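Local coordinates for glycine betaine, L-proline ABC transporter, glycine/betaine/L-proline-binding protein (ProX) (Borrelia burgdorferi, PDB 3TMG) that binds glycine betaine and probably delivers it, as the substrate-binding component, to an ABC-type membrane transporter, at residues 73-81 and 132-140. Numbering follows the deposited sequence.
With BET (trimethyl glycine), chain E.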
loop_
_atom_site.group_PDB
_atom_site.type_symbol
_atom_site.label_atom_id
_atom_site.label_comp_id
_atom_site.label_asym_id
_atom_site.label_seq_id
_atom_site.Cartn_x
_atom_site.Cartn_y
_atom_site.Cartn_z
ATOM N N VAL A 73 -9.115 -0.361 0.118
ATOM C CA VAL A 73 -10.565 -0.116 0.285
ATOM C C VAL A 73 -11.235 -1.173 1.139
ATOM O O VAL A 73 -10.723 -2.307 1.194
ATOM C CB VAL A 73 -11.322 -0.115 -1.067
ATOM C CG1 VAL A 73 -11.118 1.229 -1.751
ATOM C CG2 VAL A 73 -10.850 -1.281 -1.943
ATOM N N PRO A 74 -12.390 -0.812 1.779
ATOM C CA PRO A 74 -13.072 0.503 1.591
ATOM C C PRO A 74 -12.550 1.682 2.450
ATOM O O PRO A 74 -12.815 2.842 2.111
ATOM C CB PRO A 74 -14.521 0.188 2.034
ATOM C CG PRO A 74 -14.303 -0.789 3.165
ATOM C CD PRO A 74 -13.224 -1.707 2.608
ATOM N N THR A 75 -11.793 1.406 3.519
ATOM C CA THR A 75 -11.606 2.446 4.533
ATOM C C THR A 75 -10.510 3.472 4.223
ATOM O O THR A 75 -10.788 4.697 4.240
ATOM C CB THR A 75 -11.395 1.887 5.955
ATOM O OG1 THR A 75 -12.531 1.091 6.295
ATOM C CG2 THR A 75 -11.254 3.081 6.992
ATOM N N ALA A 76 -9.318 2.978 3.898
ATOM C CA ALA A 76 -8.170 3.877 3.748
ATOM C C ALA A 76 -8.440 4.901 2.668
ATOM O O ALA A 76 -8.210 6.099 2.881
ATOM C CB ALA A 76 -6.889 3.102 3.462
ATOM N N ASP A 77 -8.929 4.454 1.507
ATOM C CA ASP A 77 -9.066 5.365 0.369
ATOM C C ASP A 77 -10.458 5.928 0.135
ATOM O O ASP A 77 -10.710 6.470 -0.935
ATOM C CB ASP A 77 -8.563 4.727 -0.945
ATOM C CG ASP A 77 -7.070 4.466 -0.947
ATOM O OD1 ASP A 77 -6.351 4.779 0.060
ATOM O OD2 ASP A 77 -6.625 3.890 -1.961
ATOM N N LYS A 78 -11.332 5.832 1.125
ATOM C CA LYS A 78 -12.727 6.261 0.991
ATOM C C LYS A 78 -12.828 7.663 0.393
ATOM O O LYS A 78 -13.580 7.876 -0.545
ATOM C CB LYS A 78 -13.443 6.213 2.353
ATOM N N PHE A 79 -12.020 8.586 0.920
ATOM C CA PHE A 79 -12.087 9.997 0.530
ATOM C C PHE A 79 -11.951 10.124 -0.991
ATOM O O PHE A 79 -12.717 10.878 -1.610
ATOM C CB PHE A 79 -11.025 10.796 1.307
ATOM C CG PHE A 79 -10.878 12.229 0.870
ATOM C CD1 PHE A 79 -11.736 13.213 1.376
ATOM C CD2 PHE A 79 -9.868 12.595 -0.018
ATOM C CE1 PHE A 79 -11.605 14.554 0.966
ATOM C CE2 PHE A 79 -9.710 13.913 -0.414
ATOM C CZ PHE A 79 -10.591 14.900 0.075
ATOM N N TYR A 80 -11.024 9.372 -1.606
ATOM C CA TYR A 80 -10.841 9.427 -3.070
ATOM C C TYR A 80 -11.810 8.573 -3.890
ATOM O O TYR A 80 -12.291 8.983 -4.942
ATOM C CB TYR A 80 -9.405 9.025 -3.436
ATOM C CG TYR A 80 -8.365 9.878 -2.753
ATOM C CD1 TYR A 80 -8.157 11.232 -3.125
ATOM C CD2 TYR A 80 -7.611 9.357 -1.689
ATOM C CE1 TYR A 80 -7.205 11.997 -2.469
ATOM C CE2 TYR A 80 -6.654 10.123 -1.038
ATOM C CZ TYR A 80 -6.437 11.430 -1.454
ATOM O OH TYR A 80 -5.472 12.185 -0.797
ATOM N N TYR A 81 -12.074 7.369 -3.403
ATOM C CA TYR A 81 -12.802 6.347 -4.158
ATOM C C TYR A 81 -14.282 6.714 -4.317
ATOM O O TYR A 81 -14.847 6.621 -5.406
ATOM C CB TYR A 81 -12.630 5.025 -3.400
ATOM C CG TYR A 81 -13.256 3.824 -4.033
ATOM C CD1 TYR A 81 -14.648 3.637 -3.994
ATOM C CD2 TYR A 81 -12.461 2.832 -4.640
ATOM C CE1 TYR A 81 -15.246 2.544 -4.596
ATOM C CE2 TYR A 81 -13.072 1.721 -5.224
ATOM C CZ TYR A 81 -14.446 1.581 -5.189
ATOM O OH TYR A 81 -15.090 0.489 -5.757
ATOM N N ALA A 132 1.461 13.175 3.442
ATOM C CA ALA A 132 0.202 13.933 3.454
ATOM C C ALA A 132 -0.707 13.354 2.359
ATOM O O ALA A 132 -0.274 13.061 1.252
ATOM C CB ALA A 132 0.447 15.435 3.229
ATOM N N GLY A 133 -1.974 13.157 2.659
ATOM C CA GLY A 133 -2.882 12.767 1.588
ATOM C C GLY A 133 -2.996 11.268 1.366
ATOM O O GLY A 133 -3.923 10.824 0.701
ATOM N N ALA A 134 -2.080 10.468 1.929
ATOM C CA ALA A 134 -2.222 9.026 1.873
ATOM C C ALA A 134 -3.524 8.663 2.582
ATOM O O ALA A 134 -3.868 9.267 3.582
ATOM C CB ALA A 134 -1.027 8.317 2.575
ATOM N N GLY A 135 -4.229 7.651 2.092
ATOM C CA GLY A 135 -5.473 7.258 2.744
ATOM C C GLY A 135 -5.260 6.995 4.230
ATOM O O GLY A 135 -5.999 7.507 5.083
ATOM N N THR A 136 -4.230 6.222 4.544
ATOM C CA THR A 136 -3.964 5.908 5.941
ATOM C C THR A 136 -3.722 7.187 6.782
ATOM O O THR A 136 -4.147 7.287 7.934
ATOM C CB THR A 136 -2.796 4.923 6.083
ATOM O OG1 THR A 136 -3.225 3.640 5.590
ATOM C CG2 THR A 136 -2.437 4.748 7.575
ATOM N N GLN A 137 -3.031 8.159 6.198
ATOM C CA GLN A 137 -2.813 9.432 6.901
ATOM C C GLN A 137 -4.105 10.222 7.150
ATOM O O GLN A 137 -4.314 10.813 8.231
ATOM C CB GLN A 137 -1.841 10.297 6.097
ATOM C CG GLN A 137 -1.337 11.573 6.812
ATOM C CD GLN A 137 -0.190 11.314 7.778
ATOM O OE1 GLN A 137 0.165 10.164 8.054
ATOM N NE2 GLN A 137 0.339 12.392 8.364
ATOM N N ILE A 138 -4.952 10.276 6.129
ATOM C CA ILE A 138 -6.282 10.871 6.259
ATOM C C ILE A 138 -7.093 10.216 7.398
ATOM O O ILE A 138 -7.639 10.908 8.305
ATOM C CB ILE A 138 -7.055 10.790 4.927
ATOM C CG1 ILE A 138 -6.325 11.628 3.833
ATOM C CG2 ILE A 138 -8.516 11.252 5.139
ATOM C CD1 ILE A 138 -7.040 11.679 2.479
ATOM N N VAL A 139 -7.165 8.886 7.380
ATOM C CA VAL A 139 -8.031 8.185 8.363
ATOM C C VAL A 139 -7.427 8.289 9.771
ATOM O O VAL A 139 -8.125 8.410 10.753
ATOM C CB VAL A 139 -8.265 6.704 7.983
ATOM C CG1 VAL A 139 -9.168 6.065 9.023
ATOM C CG2 VAL A 139 -8.989 6.656 6.605
ATOM N N THR A 140 -6.107 8.276 9.843
ATOM C CA THR A 140 -5.432 8.509 11.135
ATOM C C THR A 140 -5.835 9.873 11.754
ATOM O O THR A 140 -6.129 9.973 12.945
ATOM C CB THR A 140 -3.918 8.475 10.951
ATOM O OG1 THR A 140 -3.515 7.139 10.602
ATOM C CG2 THR A 140 -3.237 8.873 12.255
HETATM N N BET E . -0.732 2.300 2.700
HETATM C CA BET E . -1.747 2.545 1.662
HETATM C C BET E . -2.847 3.421 2.278
HETATM O O BET E . -2.751 4.660 2.486
HETATM O OXT BET E . -3.848 2.816 2.605
HETATM C C1 BET E . 0.292 1.346 2.242
HETATM C C2 BET E . -1.348 1.733 3.894
HETATM C C3 BET E . -0.088 3.577 3.066
HETATM O O HOH W 1 -3.834 5.558 0.083
#
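Ala76 and Gly135 mark the tight end of this contact, with their CA atoms 4.4 Å apart. Gly135, having no side chain, lets the carbonyl O of Ala76 come to 3.0 Å from its CA, so the turn from Thr75 to Lys78 lies directly against the first turn of helix 135-146. Val139, one turn further along, uses both branches: CG1, anti to the backbone N (chi1 -179°), goes to Thr75 CG2, while CG2, beside that N, packs 3.6 Å from the carbonyl O of Thr75 and also reaches that of Ala76.

Beside Gly135 N a water does the bridging, linking Asp77 OD1, the Gly135 N-H and betaine O. Asp77 is itself held through its other oxygen by Tyr57 OH and the Trp72 backbone. The betaine O also takes the N-H of Thr136 at 3.0 Å in a nearly straight bond (164°), a helix N-terminus facing a carboxylate, which probably helps stabilise its charge; CB of Ala76 covers the second oxygen, OXT, at 3.2 Å.

The looser, solvent-facing side is the exposed Phe79 ring, whose CD2 lies 3.9 Å from CD1 of the partly exposed Ile138, the two side chains crossing at about a right angle. Beside it Tyr80, buried, has Phe79 CD2 over the centre of one ring face, and its OH donates to a lone pair of Gly133 O in the carbonyl plane, a short 2.5 Å.

Here the turn 75-78 of one lobe meets the N-terminus of the opposite lobe's helix 135-146 beside the betaine, with the start of helix 78-84 packing alongside: the closed, ligand-filled cleft of a periplasmic-binding-protein fold.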